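Local atomic coordinates of TRAP-type transporter, periplasmic component (Cupriavidus necator, PDB entry 4P8B), a protein that binds (S)-2-acetolactate and, as a TRAP-type periplasmic solute-binding protein, probably delivers it to its membrane transporter for uptake. Residues A[292-295]-A[296-299]; A[268-271]-A[272-275]; A[320-323]-A[324-328]. All blocks are in the same frame, centred on the assembly; numbering follows the deposited sequence.

In the fold
All three contacts are local and follow one another along the chain without touching; each is partly buried, mixing buried and exposed residues. Contact 2 lies nearest the middle of the protein, within the long helix 258-279, where regular backbone bonds combine with a buried flank of small residues against strand 241-249. Contact 1 closes the next helix, 289-295, at the periphery, its centre about 29 Å from that of contact 2, and ends helical bonding in a Schellman-like turn leading to strand 300-302. Contact 3 forms the last turns of helix 317-327, about 37 Å from contact 1 between centres, and adds a ring-amide contact and water bridges between lysine amines and nearby backbone or side-chain polar groups.

Contact 1. Residues A[292-295]-A[296-299]; sequences KDME and AHGV
M294 and V299 meet across the C-terminal cap of helix 289-295, a local contact with the features of a Schellman motif that turns the chain toward strand 300-302. Two backbone bonds define it. G298 N donates to E295 O (2.9 Å), closing a type I turn from E295 to G298, and V299 N reaches back over five residues to M294 O in a weak bond of 3.4 Å. The same M294 oxygen takes a shorter bond from H297 N (2.8 Å), which stands above the carbonyl plane, while A296 N completes a helical bond to K292 O. G298 adopts positive phi (93°), a conformation that suits a residue without a side chain. The apolar partners of the cap are M294, a selenomethionine, and V299, with the two CB atoms 4.3 Å apart. Bends at chi2 and chi3 (-58° and 98°) bring M294 CE round to 4.1 Å from H297 CD2. H297 CD2 also lies 3.3 Å from D293 O, and the imidazole stacks on the ring of Y227. M294 and V299 both pack on F221 of helix 218-223. E295 CA adds a CA-H...O contact to V299 O. Backbone bonds from A296, H297, G298 and, weakly, V299 thus occupy the oxygens of K292, M294 and E295, and the buried M294/V299 pair couples the cap to the protein interior.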
ATOM      1  N   LYS A 292       2.002  19.473  -7.418  1.00 15.06           N
ATOM      2  CA  LYS A 292       1.834  20.652  -8.261  1.00 16.29           C
ATOM      3  C   LYS A 292       1.459  20.235  -9.672  1.00 17.81           C
ATOM      4  O   LYS A 292       0.695  20.929 -10.349  1.00 18.70           O
ATOM      5  CB  LYS A 292       3.112  21.482  -8.255  1.00 21.80           C
ATOM      6  CG  LYS A 292       3.390  22.118  -6.905  1.00 33.18           C
ATOM      7  CD  LYS A 292       4.706  22.884  -6.900  1.00 40.79           C
ATOM      8  CE  LYS A 292       5.006  23.460  -5.521  1.00 40.38           C
ATOM      9  NZ  LYS A 292       6.344  24.126  -5.465  1.00 47.35           N
ATOM     10  N   ASP A 293       1.989  19.109 -10.132  1.00 18.82           N
ATOM     11  CA  ASP A 293       1.613  18.579 -11.435  1.00 19.89           C
ATOM     12  C   ASP A 293       0.111  18.302 -11.509  1.00 16.15           C
ATOM     13  O   ASP A 293      -0.507  18.467 -12.561  1.00 19.75           O
ATOM     14  CB  ASP A 293       2.409  17.307 -11.747  1.00 19.54           C
ATOM     15  CG  ASP A 293       3.885  17.585 -11.951  1.00 31.02           C
ATOM     16  OD1 ASP A 293       4.226  18.737 -12.300  1.00 35.26           O
ATOM     17  OD2 ASP A 293       4.695  16.649 -11.758  1.00 40.25           O
HETATM   18  N   MSE A 294      -0.477  17.878 -10.400  1.00 14.65           N
HETATM   19  CA  MSE A 294      -1.906  17.577 -10.339  1.00 13.56           C
HETATM   20  C   MSE A 294      -2.713  18.866 -10.274  1.00 13.45           C
HETATM   21  O   MSE A 294      -3.762  18.974 -10.907  1.00 14.56           O
HETATM   22  CB  MSE A 294      -2.197  16.723  -9.116  1.00 12.20           C
HETATM   23  CG  MSE A 294      -1.525  15.384  -9.143  1.00 12.67           C
HETATM   24 SE   MSE A 294      -1.966  14.287 -10.669  0.85 13.04          SE
HETATM   25  CE  MSE A 294      -0.415  14.686 -11.760  1.00 17.15           C
ATOM     26  N   GLU A 295      -2.216  19.872  -9.556  1.00 14.50           N
ATOM     27  CA  GLU A 295      -2.872  21.184  -9.579  1.00 14.83           C
ATOM     28  C   GLU A 295      -3.112  21.650 -11.024  1.00 15.97           C
ATOM     29  O   GLU A 295      -4.171  22.203 -11.363  1.00 16.48           O
ATOM     30  CB  GLU A 295      -2.045  22.235  -8.832  1.00 16.25           C
ATOM     31  CG  GLU A 295      -1.985  22.015  -7.334  1.00 15.96           C
ATOM     32  CD  GLU A 295      -0.946  22.891  -6.658  1.00 19.66           C
ATOM     33  OE1 GLU A 295      -0.141  23.552  -7.364  1.00 26.94           O
ATOM     34  OE2 GLU A 295      -0.932  22.900  -5.412  1.00 23.94           O
ATOM     35  N   ALA A 296      -2.130  21.422 -11.890  1.00 17.78           N
ATOM     36  CA  ALA A 296      -2.211  21.825 -13.283  1.00 19.42           C
ATOM     37  C   ALA A 296      -3.363  21.144 -14.034  1.00 17.59           C
ATOM     38  O   ALA A 296      -3.832  21.676 -15.042  1.00 18.73           O
ATOM     39  CB  ALA A 296      -0.874  21.557 -13.993  1.00 23.39           C
ATOM     40  N   HIS A 297      -3.833  20.011 -13.531  1.00 16.13           N
ATOM     41  CA  HIS A 297      -4.971  19.293 -14.100  1.00 15.80           C
ATOM     42  C   HIS A 297      -6.297  19.715 -13.471  1.00 19.53           C
ATOM     43  O   HIS A 297      -7.335  19.088 -13.690  1.00 17.63           O
ATOM     44  CB  HIS A 297      -4.778  17.776 -13.898  1.00 16.63           C
ATOM     45  CG  HIS A 297      -3.763  17.173 -14.816  1.00 17.92           C
ATOM     46  ND1 HIS A 297      -4.017  16.950 -16.151  1.00 20.02           N
ATOM     47  CD2 HIS A 297      -2.501  16.736 -14.594  1.00 26.23           C
ATOM     48  CE1 HIS A 297      -2.954  16.401 -16.713  1.00 24.52           C
ATOM     49  NE2 HIS A 297      -2.016  16.270 -15.793  1.00 22.66           N
ATOM     50  N   GLY A 298      -6.268  20.776 -12.676  1.00 15.64           N
ATOM     51  CA  GLY A 298      -7.484  21.297 -12.080  1.00 15.51           C
ATOM     52  C   GLY A 298      -7.778  20.727 -10.701  1.00 14.97           C
ATOM     53  O   GLY A 298      -8.907  20.734 -10.236  1.00 19.63           O
ATOM     54  N   VAL A 299      -6.753  20.245 -10.015  1.00 13.42           N
ATOM     55  CA  VAL A 299      -6.934  19.725  -8.660  1.00 12.69           C
ATOM     56  C   VAL A 299      -6.549  20.748  -7.595  1.00 12.94           C
ATOM     57  O   VAL A 299      -5.453  21.303  -7.629  1.00 13.30           O
ATOM     58  CB  VAL A 299      -6.108  18.453  -8.464  1.00 12.11           C
ATOM     59  CG1 VAL A 299      -6.307  17.880  -7.065  1.00 12.68           C
ATOM     60  CG2 VAL A 299      -6.491  17.416  -9.502  1.00 14.09           C
TER

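Contact 2. Residues A[268-271]-A[272-275]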
ATOM      1  N   ALA A 268      14.363  -9.451  -6.261  1.00 17.23           N
ATOM      2  CA  ALA A 268      13.320  -8.738  -5.518  1.00 15.77           C
ATOM      3  C   ALA A 268      13.894  -7.514  -4.785  1.00 15.07           C
ATOM      4  O   ALA A 268      13.291  -6.447  -4.775  1.00 14.01           O
ATOM      5  CB  ALA A 268      12.645  -9.665  -4.538  1.00 15.74           C
ATOM      6  N   VAL A 269      15.065  -7.676  -4.170  1.00 15.81           N
ATOM      7  CA  VAL A 269      15.713  -6.561  -3.481  1.00 15.38           C
ATOM      8  C   VAL A 269      16.035  -5.419  -4.448  1.00 15.21           C
ATOM      9  O   VAL A 269      15.751  -4.254  -4.160  1.00 14.33           O
ATOM     10  CB  VAL A 269      16.985  -7.062  -2.767  1.00 19.42           C
ATOM     11  CG1 VAL A 269      17.868  -5.891  -2.290  1.00 18.63           C
ATOM     12  CG2 VAL A 269      16.579  -7.963  -1.609  1.00 19.77           C
ATOM     13  N   ASP A 270      16.594  -5.763  -5.610  1.00 16.24           N
ATOM     14  CA  ASP A 270      16.914  -4.776  -6.646  1.00 16.80           C
ATOM     15  C   ASP A 270      15.657  -4.100  -7.188  1.00 15.32           C
ATOM     16  O   ASP A 270      15.600  -2.871  -7.338  1.00 15.39           O
ATOM     17  CB  ASP A 270      17.675  -5.428  -7.806  1.00 17.92           C
ATOM     18  CG  ASP A 270      19.056  -5.897  -7.412  1.00 22.32           C
ATOM     19  OD1 ASP A 270      19.525  -5.508  -6.324  1.00 21.03           O
ATOM     20  OD2 ASP A 270      19.671  -6.665  -8.195  1.00 20.60           O
ATOM     21  N   ALA A 271      14.638  -4.903  -7.459  1.00 15.18           N
ATOM     22  CA  ALA A 271      13.368  -4.354  -7.945  1.00 14.19           C
ATOM     23  C   ALA A 271      12.714  -3.438  -6.917  1.00 12.85           C
ATOM     24  O   ALA A 271      12.153  -2.399  -7.269  1.00 12.23           O
ATOM     25  CB  ALA A 271      12.437  -5.464  -8.307  1.00 14.35           C
ATOM     26  N   GLY A 272      12.768  -3.826  -5.645  1.00 13.75           N
ATOM     27  CA  GLY A 272      12.160  -3.044  -4.589  1.00 11.75           C
ATOM     28  C   GLY A 272      12.803  -1.676  -4.452  1.00 11.34           C
ATOM     29  O   GLY A 272      12.103  -0.668  -4.304  1.00 11.80           O
ATOM     30  N   LYS A 273      14.126  -1.620  -4.524  1.00 13.17           N
ATOM     31  CA  LYS A 273      14.807  -0.332  -4.428  1.00 13.70           C
ATOM     32  C   LYS A 273      14.433   0.560  -5.595  1.00 12.70           C
ATOM     33  O   LYS A 273      14.156   1.750  -5.402  1.00 12.85           O
ATOM     34  CB  LYS A 273      16.329  -0.488  -4.373  1.00 20.38           C
ATOM     35  CG  LYS A 273      16.875  -0.925  -3.034  1.00 26.74           C
ATOM     36  CD  LYS A 273      18.398  -0.886  -3.014  1.00 25.33           C
ATOM     37  CE  LYS A 273      18.994  -1.947  -3.923  1.00 33.51           C
ATOM     38  NZ  LYS A 273      20.386  -2.283  -3.514  1.00 36.84           N
ATOM     39  N   GLN A 274      14.447   0.008  -6.801  1.00 13.69           N
ATOM     40  CA  GLN A 274      14.031   0.778  -7.972  1.00 15.41           C
ATOM     41  C   GLN A 274      12.597   1.241  -7.830  1.00 13.20           C
ATOM     42  O   GLN A 274      12.259   2.394  -8.146  1.00 13.38           O
ATOM     43  CB  GLN A 274      14.183  -0.056  -9.238  1.00 15.31           C
ATOM     44  CG  GLN A 274      15.627  -0.260  -9.653  1.00 18.66           C
ATOM     45  CD  GLN A 274      15.743  -0.965 -10.978  1.00 21.03           C
ATOM     46  OE1 GLN A 274      15.060  -0.607 -11.939  1.00 22.69           O
ATOM     47  NE2 GLN A 274      16.569  -2.000 -11.029  1.00 25.47           N
ATOM     48  N   GLU A 275      11.728   0.365  -7.332  1.00 12.44           N
ATOM     49  CA  GLU A 275      10.309   0.695  -7.259  1.00 11.02           C
ATOM     50  C   GLU A 275      10.007   1.776  -6.231  1.00  9.94           C
ATOM     51  O   GLU A 275       9.135   2.597  -6.454  1.00 10.33           O
ATOM     52  CB  GLU A 275       9.460  -0.556  -7.001  1.00 10.74           C
ATOM     53  CG  GLU A 275       7.976  -0.300  -7.181  1.00 11.01           C
ATOM     54  CD  GLU A 275       7.337   0.236  -5.928  1.00  8.93           C
ATOM     55  OE1 GLU A 275       7.888   0.064  -4.826  1.00  9.91           O
ATOM     56  OE2 GLU A 275       6.242   0.864  -6.037  1.00  8.86           O
TER
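With CG opposite its carbonyl carbon (chi1 -77°) and a bend at chi3 (-68°), K273 folds back along the preceding turn, its CG passing 3.7 Å from V269 O and its CE approaching V269 CG1. K273 NZ ends 4.4 Å from D270 OD1, beyond a salt bridge, though the opposite charges may still attract weakly. In E275 the chain swings away after CB, which rests 3.3 Å from A271 O, and bends at chi2 (-86°). The firmer polar partners lie elsewhere: D270 OD2 forms a salt bridge with R59, D270 OD1 accepts from Q266 NE2, and E275 OE1 accepts from the backbone N of E151, close to the acetolactate-binding N152. Q274 lays its CG 3.5 Å from D270 O. Beneath these side chains runs plain alpha-helical bonding: G272 N to A268 O and E275 N to A271 O, each 2.8 Å, with Q274 N to D270 O the straightest. This stretch of helix 258-279 packs against helix 44-59, where W52, L55 and I51 meet A268, D270 and Q274, and against the central sheet, where A268 and A271 press on F246 of strand 241-249 and A268 also touches L147 and A148 of strand 144-154.

Contact 3. Residues A[320-323]-A[324-328]; sequences YDKW and KKQIG
Side-chain packing begins at W323, over one face of which Q326 sets its amide oxygen, OE1 standing 3.3 Å above the ring plane and displaced toward the rim near CZ3. The amide and indole planes are inclined by 34°. On the other arm of the amide, Q326 NE2 comes 3.5 Å from K322 CE, since K322, extended throughout with its CG opposite the backbone N (chi1 171°), runs alongside Q326. One helical turn apart, Y320 CE1 and K324 CD make a looser contact at 4.1 Å. Among the main-chain bonds, K324 N to Y320 O and I327 N to W323 O are short, both 2.8 Å, whereas those from K325 and Q326 are weak. Three waters bridge polar groups along the outer side: one joins the backbone carbonyl D321 O to K325 NZ, a second connects K324 NZ with D321 OD1, weakly at the latter, and a third lies between Q326 NE2 and, weakly, K322 NZ. Direct salt bridges hold K322 to E185 and K324 to E336. W323 NE1 also bonds to E185 and Y320 OH to E336. On the buried side W323 packs on N109 and L113, while K324 and I327 lie against V332 of the following helix, 329-340.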
ATOM      1  N   TYR A 320      -6.470   4.372  16.962  1.00 12.52           N
ATOM      2  CA  TYR A 320      -5.068   3.997  17.083  1.00 13.04           C
ATOM      3  C   TYR A 320      -4.829   3.100  18.304  1.00 12.90           C
ATOM      4  O   TYR A 320      -4.224   2.042  18.189  1.00 12.77           O
ATOM      5  CB  TYR A 320      -4.219   5.252  17.187  1.00 13.02           C
ATOM      6  CG  TYR A 320      -2.723   5.044  17.277  1.00 12.95           C
ATOM      7  CD1 TYR A 320      -2.127   4.617  18.455  1.00 12.21           C
ATOM      8  CD2 TYR A 320      -1.905   5.336  16.196  1.00 11.43           C
ATOM      9  CE1 TYR A 320      -0.765   4.463  18.536  1.00 14.38           C
ATOM     10  CE2 TYR A 320      -0.538   5.203  16.285  1.00 12.32           C
ATOM     11  CZ  TYR A 320       0.024   4.758  17.443  1.00 12.92           C
ATOM     12  OH  TYR A 320       1.395   4.633  17.476  1.00 14.83           O
ATOM     13  N   ASP A 321      -5.331   3.517  19.462  1.00 13.92           N
ATOM     14  CA  ASP A 321      -5.077   2.787  20.695  1.00 15.99           C
ATOM     15  C   ASP A 321      -5.721   1.401  20.652  1.00 15.82           C
ATOM     16  O   ASP A 321      -5.130   0.406  21.102  1.00 16.04           O
ATOM     17  CB  ASP A 321      -5.618   3.577  21.893  1.00 19.27           C
ATOM     18  CG  ASP A 321      -4.855   4.866  22.151  1.00 26.23           C
ATOM     19  OD1 ASP A 321      -3.709   5.009  21.668  1.00 26.30           O
ATOM     20  OD2 ASP A 321      -5.412   5.739  22.853  1.00 32.42           O
ATOM     21  N   LYS A 322      -6.936   1.336  20.109  1.00 16.11           N
ATOM     22  CA  LYS A 322      -7.645   0.073  19.982  1.00 17.25           C
ATOM     23  C   LYS A 322      -6.855  -0.906  19.114  1.00 16.30           C
ATOM     24  O   LYS A 322      -6.633  -2.064  19.497  1.00 16.99           O
ATOM     25  CB  LYS A 322      -9.040   0.310  19.390  1.00 19.68           C
ATOM     26  CG  LYS A 322      -9.770  -0.973  19.008  1.00 19.97           C
ATOM     27  CD  LYS A 322     -11.175  -0.676  18.486  1.00 22.26           C
ATOM     28  CE  LYS A 322     -11.891  -1.973  18.124  1.00 26.31           C
ATOM     29  NZ  LYS A 322     -13.234  -1.762  17.528  1.00 33.35           N
ATOM     30  N   TRP A 323      -6.422  -0.448  17.941  1.00 14.46           N
ATOM     31  CA  TRP A 323      -5.739  -1.335  17.014  1.00 14.16           C
ATOM     32  C   TRP A 323      -4.296  -1.646  17.425  1.00 15.40           C
ATOM     33  O   TRP A 323      -3.759  -2.703  17.090  1.00 14.63           O
ATOM     34  CB  TRP A 323      -5.860  -0.799  15.568  1.00 13.65           C
ATOM     35  CG  TRP A 323      -7.231  -1.054  15.071  1.00 13.61           C
ATOM     36  CD1 TRP A 323      -8.353  -0.310  15.327  1.00 13.95           C
ATOM     37  CD2 TRP A 323      -7.652  -2.150  14.272  1.00 13.96           C
ATOM     38  NE1 TRP A 323      -9.445  -0.885  14.736  1.00 14.64           N
ATOM     39  CE2 TRP A 323      -9.044  -2.022  14.084  1.00 14.71           C
ATOM     40  CE3 TRP A 323      -6.993  -3.245  13.708  1.00 13.99           C
ATOM     41  CZ2 TRP A 323      -9.775  -2.926  13.330  1.00 16.33           C
ATOM     42  CZ3 TRP A 323      -7.718  -4.140  12.969  1.00 15.75           C
ATOM     43  CH2 TRP A 323      -9.095  -3.993  12.803  1.00 16.21           C
ATOM     44  N   LYS A 324      -3.688  -0.741  18.187  1.00 13.77           N
ATOM     45  CA  LYS A 324      -2.373  -1.004  18.774  1.00 14.60           C
ATOM     46  C   LYS A 324      -2.410  -2.272  19.616  1.00 16.51           C
ATOM     47  O   LYS A 324      -1.517  -3.105  19.532  1.00 15.62           O
ATOM     48  CB  LYS A 324      -1.928   0.189  19.635  1.00 13.75           C
ATOM     49  CG  LYS A 324      -0.663  -0.042  20.487  1.00 15.48           C
ATOM     50  CD  LYS A 324      -0.089   1.292  20.967  1.00 15.96           C
ATOM     51  CE  LYS A 324       1.167   1.119  21.840  1.00 16.89           C
ATOM     52  NZ  LYS A 324       1.736   2.441  22.214  1.00 21.64           N
ATOM     53  N   LYS A 325      -3.467  -2.440  20.396  1.00 15.68           N
ATOM     54  CA  LYS A 325      -3.637  -3.657  21.178  1.00 18.05           C
ATOM     55  C   LYS A 325      -3.898  -4.885  20.302  1.00 18.29           C
ATOM     56  O   LYS A 325      -3.424  -5.982  20.597  1.00 22.54           O
ATOM     57  CB  LYS A 325      -4.786  -3.492  22.164  1.00 18.92           C
ATOM     58  CG  LYS A 325      -4.504  -2.451  23.230  1.00 30.07           C
ATOM     59  CD  LYS A 325      -5.622  -2.383  24.246  1.00 33.68           C
ATOM     60  CE  LYS A 325      -5.224  -1.523  25.443  1.00 40.04           C
ATOM     61  NZ  LYS A 325      -5.128  -0.072  25.095  1.00 41.52           N
ATOM     62  N   GLN A 326      -4.659  -4.702  19.227  1.00 20.71           N
ATOM     63  CA  GLN A 326      -4.985  -5.808  18.333  1.00 21.87           C
ATOM     64  C   GLN A 326      -3.776  -6.323  17.562  1.00 24.46           C
ATOM     65  O   GLN A 326      -3.608  -7.529  17.374  1.00 25.76           O
ATOM     66  CB  GLN A 326      -6.058  -5.384  17.344  1.00 29.28           C
ATOM     67  CG  GLN A 326      -7.408  -5.151  17.977  1.00 35.99           C
ATOM     68  CD  GLN A 326      -8.509  -5.116  16.943  1.00 38.54           C
ATOM     69  OE1 GLN A 326      -8.369  -5.684  15.856  1.00 46.46           O
ATOM     70  NE2 GLN A 326      -9.610  -4.445  17.268  1.00 41.36           N
ATOM     71  N   ILE A 327      -2.949  -5.393  17.097  1.00 18.58           N
ATOM     72  CA  ILE A 327      -1.770  -5.718  16.310  1.00 19.34           C
ATOM     73  C   ILE A 327      -0.738  -6.445  17.135  1.00 21.20           C
ATOM     74  O   ILE A 327      -0.083  -7.382  16.673  1.00 22.68           O
ATOM     75  CB  ILE A 327      -1.136  -4.425  15.770  1.00 18.14           C
ATOM     76  CG1 ILE A 327      -1.981  -3.859  14.642  1.00 17.27           C
ATOM     77  CG2 ILE A 327       0.278  -4.666  15.288  1.00 17.00           C
ATOM     78  CD1 ILE A 327      -1.774  -2.390  14.463  1.00 13.47           C
ATOM     79  N   GLY A 328      -0.608  -6.002  18.374  1.00 18.76           N
ATOM     80  CA  GLY A 328       0.455  -6.437  19.243  1.00 17.39           C
ATOM     81  C   GLY A 328       1.142  -5.201  19.766  1.00 14.91           C
ATOM     82  O   GLY A 328       1.964  -4.602  19.071  1.00 14.12           O
TER
HETATM   83  O   HOH W   1      -3.265   0.950  23.178  1.00 22.45           O
HETATM   84  O   HOH W   2      -0.391   4.608  22.496  1.00 30.28           O
HETATM   85  O   HOH W   3     -12.137  -3.842  15.544  1.00 48.85           O